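Local atomic coordinates of CARDB domain-containing protein (Pyrococcus furiosus, PDB entry 3IDU), a protein that is of unknown function but binds two manganese ions in its CARDB domain, the all-beta part of a longer archaeal protein. Residues A[26-37]-A[111-119]. Residues are numbered along the deposited sequence; the frame is centred on the assembly and turned at random.
Sequences PDVVGVNKLAEY and VATFDVSVV
Val28 and Val29 run parallel to Ser117 and Val118, and backbone bonds zip the two strands together. Ser117 N gives its hydrogen to Asp27 O at 2.9 Å, Val29 N gives its own to Ser117 O, and Val119 N meets Val29 O at 2.8 Å. Val31 N to Val119 O is longer, at 3.2 Å, as the chain turns away through the type II turn Gly30–Lys33. Beta-branched valines suit these extended backbones.

On the face of Val29 and Val118, apolar branches interlock. With CG1 of Val29 anti to its carbonyl carbon (chi1 -64°), CG2 falls between the backbone N and that carbon and presses on Val118 CG2 at 3.4 Å, tighter than usual, and also meets Val116 CG1 at 3.6 Å. Pro84 and Trp82 extend this apolar cover.

Tyr37 arrives from strand 35-43. Its OH donates to Pro26 O in the carbonyl plane (2.7 Å), giving the buried hydroxyl a partner, and CG1 and CG2 of Val116 both close on Tyr37 OH, at 3.2 Å each. Phe114 CE1 lies at the edge of the tyrosine ring, while Pro26 CD lies over one face, displaced toward the rim.

Joined in this way, short strand 28-29 forms the outer edge of one sheet while 35-43 belongs to the other: a chain switching between sheets, consistent with the immunoglobulin-like beta-sandwich of the E-set clan.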
loop_
_atom_site.group_PDB
_atom_site.type_symbol
_atom_site.label_atom_id
_atom_site.label_comp_id
_atom_site.label_asym_id
_atom_site.label_seq_id
_atom_site.Cartn_x
_atom_site.Cartn_y
_atom_site.Cartn_z
ATOM N N PRO A 26 2.389 -8.222 -10.896
ATOM C CA PRO A 26 1.632 -9.009 -11.876
ATOM C C PRO A 26 0.179 -9.245 -11.481
ATOM O O PRO A 26 -0.115 -9.627 -10.348
ATOM C CB PRO A 26 2.430 -10.307 -11.960
ATOM C CG PRO A 26 2.964 -10.451 -10.569
ATOM C CD PRO A 26 3.437 -9.042 -10.264
ATOM N N ASP A 27 -0.725 -9.008 -12.425
ATOM C CA ASP A 27 -2.148 -9.202 -12.192
ATOM C C ASP A 27 -2.538 -10.638 -12.536
ATOM O O ASP A 27 -3.688 -11.046 -12.366
ATOM C CB ASP A 27 -2.963 -8.212 -13.030
ATOM C CG ASP A 27 -2.645 -8.292 -14.513
ATOM O OD1 ASP A 27 -1.458 -8.161 -14.879
ATOM O OD2 ASP A 27 -3.584 -8.479 -15.315
ATOM N N VAL A 28 -1.561 -11.398 -13.020
ATOM C CA VAL A 28 -1.766 -12.793 -13.383
ATOM C C VAL A 28 -0.512 -13.578 -13.021
ATOM O O VAL A 28 0.577 -13.270 -13.501
ATOM C CB VAL A 28 -2.031 -12.948 -14.895
ATOM C CG1 VAL A 28 -2.270 -14.410 -15.229
ATOM C CG2 VAL A 28 -3.230 -12.107 -15.302
ATOM N N VAL A 29 -0.671 -14.585 -12.168
ATOM C CA VAL A 29 0.455 -15.407 -11.741
ATOM C C VAL A 29 0.132 -16.894 -11.824
ATOM O O VAL A 29 -1.034 -17.289 -11.788
ATOM C CB VAL A 29 0.869 -15.075 -10.289
ATOM C CG1 VAL A 29 1.375 -13.644 -10.204
ATOM C CG2 VAL A 29 -0.312 -15.275 -9.358
ATOM N N GLY A 30 1.172 -17.715 -11.934
ATOM C CA GLY A 30 0.980 -19.152 -12.018
ATOM C C GLY A 30 1.185 -19.848 -10.687
ATOM O O GLY A 30 2.055 -19.466 -9.901
ATOM N N VAL A 31 0.387 -20.879 -10.430
ATOM C CA VAL A 31 0.486 -21.624 -9.182
ATOM C C VAL A 31 1.923 -22.074 -8.908
ATOM O O VAL A 31 2.644 -22.489 -9.816
ATOM C CB VAL A 31 -0.442 -22.862 -9.202
ATOM C CG1 VAL A 31 -0.048 -23.795 -10.340
ATOM C CG2 VAL A 31 -0.371 -23.587 -7.868
ATOM N N ASN A 32 2.330 -21.971 -7.648
ATOM C CA ASN A 32 3.667 -22.368 -7.216
ATOM C C ASN A 32 4.778 -21.602 -7.927
ATOM O O ASN A 32 5.874 -22.128 -8.135
ATOM C CB ASN A 32 3.860 -23.872 -7.424
ATOM C CG ASN A 32 2.812 -24.696 -6.699
ATOM O OD1 ASN A 32 2.648 -24.582 -5.483
ATOM N ND2 ASN A 32 2.096 -25.532 -7.443
ATOM N N LYS A 33 4.492 -20.355 -8.289
ATOM C CA LYS A 33 5.468 -19.510 -8.965
ATOM C C LYS A 33 5.734 -18.248 -8.156
ATOM O O LYS A 33 4.805 -17.571 -7.725
ATOM C CB LYS A 33 4.969 -19.136 -10.365
ATOM C CG LYS A 33 4.870 -20.317 -11.316
ATOM C CD LYS A 33 4.386 -19.889 -12.691
ATOM C CE LYS A 33 4.354 -21.068 -13.650
ATOM N NZ LYS A 33 3.874 -20.678 -15.006
ATOM N N LEU A 34 7.012 -17.944 -7.948
ATOM C CA LEU A 34 7.414 -16.766 -7.188
ATOM C C LEU A 34 6.966 -15.483 -7.877
ATOM O O LEU A 34 7.291 -15.247 -9.039
ATOM C CB LEU A 34 8.936 -16.743 -7.016
ATOM C CG LEU A 34 9.524 -15.538 -6.276
ATOM C CD1 LEU A 34 9.018 -15.521 -4.842
ATOM C CD2 LEU A 34 11.045 -15.607 -6.303
ATOM N N ALA A 35 6.216 -14.657 -7.155
ATOM C CA ALA A 35 5.736 -13.390 -7.692
ATOM C C ALA A 35 6.190 -12.257 -6.775
ATOM O O ALA A 35 6.107 -12.365 -5.551
ATOM C CB ALA A 35 4.214 -13.407 -7.802
ATOM N N GLU A 36 6.671 -11.171 -7.371
ATOM C CA GLU A 36 7.145 -10.031 -6.597
ATOM C C GLU A 36 6.223 -8.825 -6.746
ATOM O O GLU A 36 5.927 -8.390 -7.859
ATOM C CB GLU A 36 8.567 -9.660 -7.037
ATOM C CG GLU A 36 9.571 -10.801 -6.889
ATOM C CD GLU A 36 10.965 -10.437 -7.375
ATOM O OE1 GLU A 36 11.862 -11.304 -7.305
ATOM O OE2 GLU A 36 11.164 -9.291 -7.826
ATOM N N TYR A 37 5.764 -8.294 -5.616
ATOM C CA TYR A 37 4.879 -7.134 -5.624
ATOM C C TYR A 37 5.512 -5.967 -4.896
ATOM O O TYR A 37 6.437 -6.145 -4.109
ATOM C CB TYR A 37 3.538 -7.462 -4.965
ATOM C CG TYR A 37 2.683 -8.421 -5.757
ATOM C CD1 TYR A 37 2.886 -9.799 -5.681
ATOM C CD2 TYR A 37 1.690 -7.947 -6.611
ATOM C CE1 TYR A 37 2.113 -10.682 -6.440
ATOM C CE2 TYR A 37 0.916 -8.817 -7.371
ATOM C CZ TYR A 37 1.133 -10.180 -7.283
ATOM O OH TYR A 37 0.376 -11.037 -8.048
ATOM N N VAL A 111 -6.373 3.021 1.554
ATOM C CA VAL A 111 -6.561 1.614 1.211
ATOM C C VAL A 111 -6.409 1.359 -0.285
ATOM O O VAL A 111 -6.977 2.082 -1.107
ATOM C CB VAL A 111 -7.958 1.124 1.649
ATOM C CG1 VAL A 111 -8.138 -0.337 1.268
ATOM C CG2 VAL A 111 -8.129 1.307 3.150
ATOM N N ALA A 112 -5.641 0.327 -0.624
ATOM C CA ALA A 112 -5.410 -0.063 -2.008
ATOM C C ALA A 112 -6.028 -1.437 -2.255
ATOM O O ALA A 112 -6.083 -2.283 -1.355
ATOM C CB ALA A 112 -3.913 -0.106 -2.303
ATOM N N THR A 113 -6.502 -1.649 -3.477
ATOM C CA THR A 113 -7.106 -2.917 -3.857
ATOM C C THR A 113 -6.461 -3.348 -5.167
ATOM O O THR A 113 -6.355 -2.558 -6.104
ATOM C CB THR A 113 -8.631 -2.770 -4.046
ATOM O OG1 THR A 113 -9.201 -2.211 -2.856
ATOM C CG2 THR A 113 -9.272 -4.126 -4.311
ATOM N N PHE A 114 -6.013 -4.595 -5.218
ATOM C CA PHE A 114 -5.361 -5.122 -6.405
ATOM C C PHE A 114 -5.761 -6.583 -6.569
ATOM O O PHE A 114 -5.560 -7.400 -5.670
ATOM C CB PHE A 114 -3.843 -4.983 -6.253
ATOM C CG PHE A 114 -3.079 -5.177 -7.529
ATOM C CD1 PHE A 114 -2.854 -6.452 -8.036
ATOM C CD2 PHE A 114 -2.596 -4.078 -8.234
ATOM C CE1 PHE A 114 -2.160 -6.635 -9.229
ATOM C CE2 PHE A 114 -1.899 -4.248 -9.431
ATOM C CZ PHE A 114 -1.681 -5.531 -9.929
ATOM N N ASP A 115 -6.339 -6.899 -7.721
ATOM C CA ASP A 115 -6.789 -8.251 -8.017
ATOM C C ASP A 115 -5.751 -9.049 -8.805
ATOM O O ASP A 115 -5.170 -8.553 -9.772
ATOM C CB ASP A 115 -8.114 -8.175 -8.778
ATOM C CG ASP A 115 -9.231 -7.594 -7.928
ATOM O OD1 ASP A 115 -9.984 -6.726 -8.421
ATOM O OD2 ASP A 115 -9.359 -8.008 -6.753
ATOM N N VAL A 116 -5.525 -10.289 -8.380
ATOM C CA VAL A 116 -4.556 -11.166 -9.026
ATOM C C VAL A 116 -5.189 -12.499 -9.405
ATOM O O VAL A 116 -5.852 -13.137 -8.587
ATOM C CB VAL A 116 -3.352 -11.446 -8.098
ATOM C CG1 VAL A 116 -2.381 -12.403 -8.775
ATOM C CG2 VAL A 116 -2.651 -10.142 -7.749
ATOM N N SER A 117 -4.981 -12.920 -10.646
ATOM C CA SER A 117 -5.535 -14.184 -11.110
ATOM C C SER A 117 -4.464 -15.271 -11.138
ATOM O O SER A 117 -3.542 -15.225 -11.954
ATOM C CB SER A 117 -6.135 -14.016 -12.507
ATOM O OG SER A 117 -6.727 -15.224 -12.950
ATOM N N VAL A 118 -4.588 -16.242 -10.236
ATOM C CA VAL A 118 -3.638 -17.348 -10.162
ATOM C C VAL A 118 -4.131 -18.498 -11.032
ATOM O O VAL A 118 -5.244 -18.989 -10.849
ATOM C CB VAL A 118 -3.470 -17.857 -8.712
ATOM C CG1 VAL A 118 -2.463 -18.998 -8.672
ATOM C CG2 VAL A 118 -3.015 -16.718 -7.812
ATOM N N VAL A 119 -3.300 -18.923 -11.977
ATOM C CA VAL A 119 -3.668 -20.008 -12.879
ATOM C C VAL A 119 -2.636 -21.132 -12.861
ATOM O O VAL A 119 -1.451 -20.904 -13.099
ATOM C CB VAL A 119 -3.811 -19.492 -14.323
ATOM C CG1 VAL A 119 -4.377 -20.585 -15.214
ATOM C CG2 VAL A 119 -4.703 -18.261 -14.345
#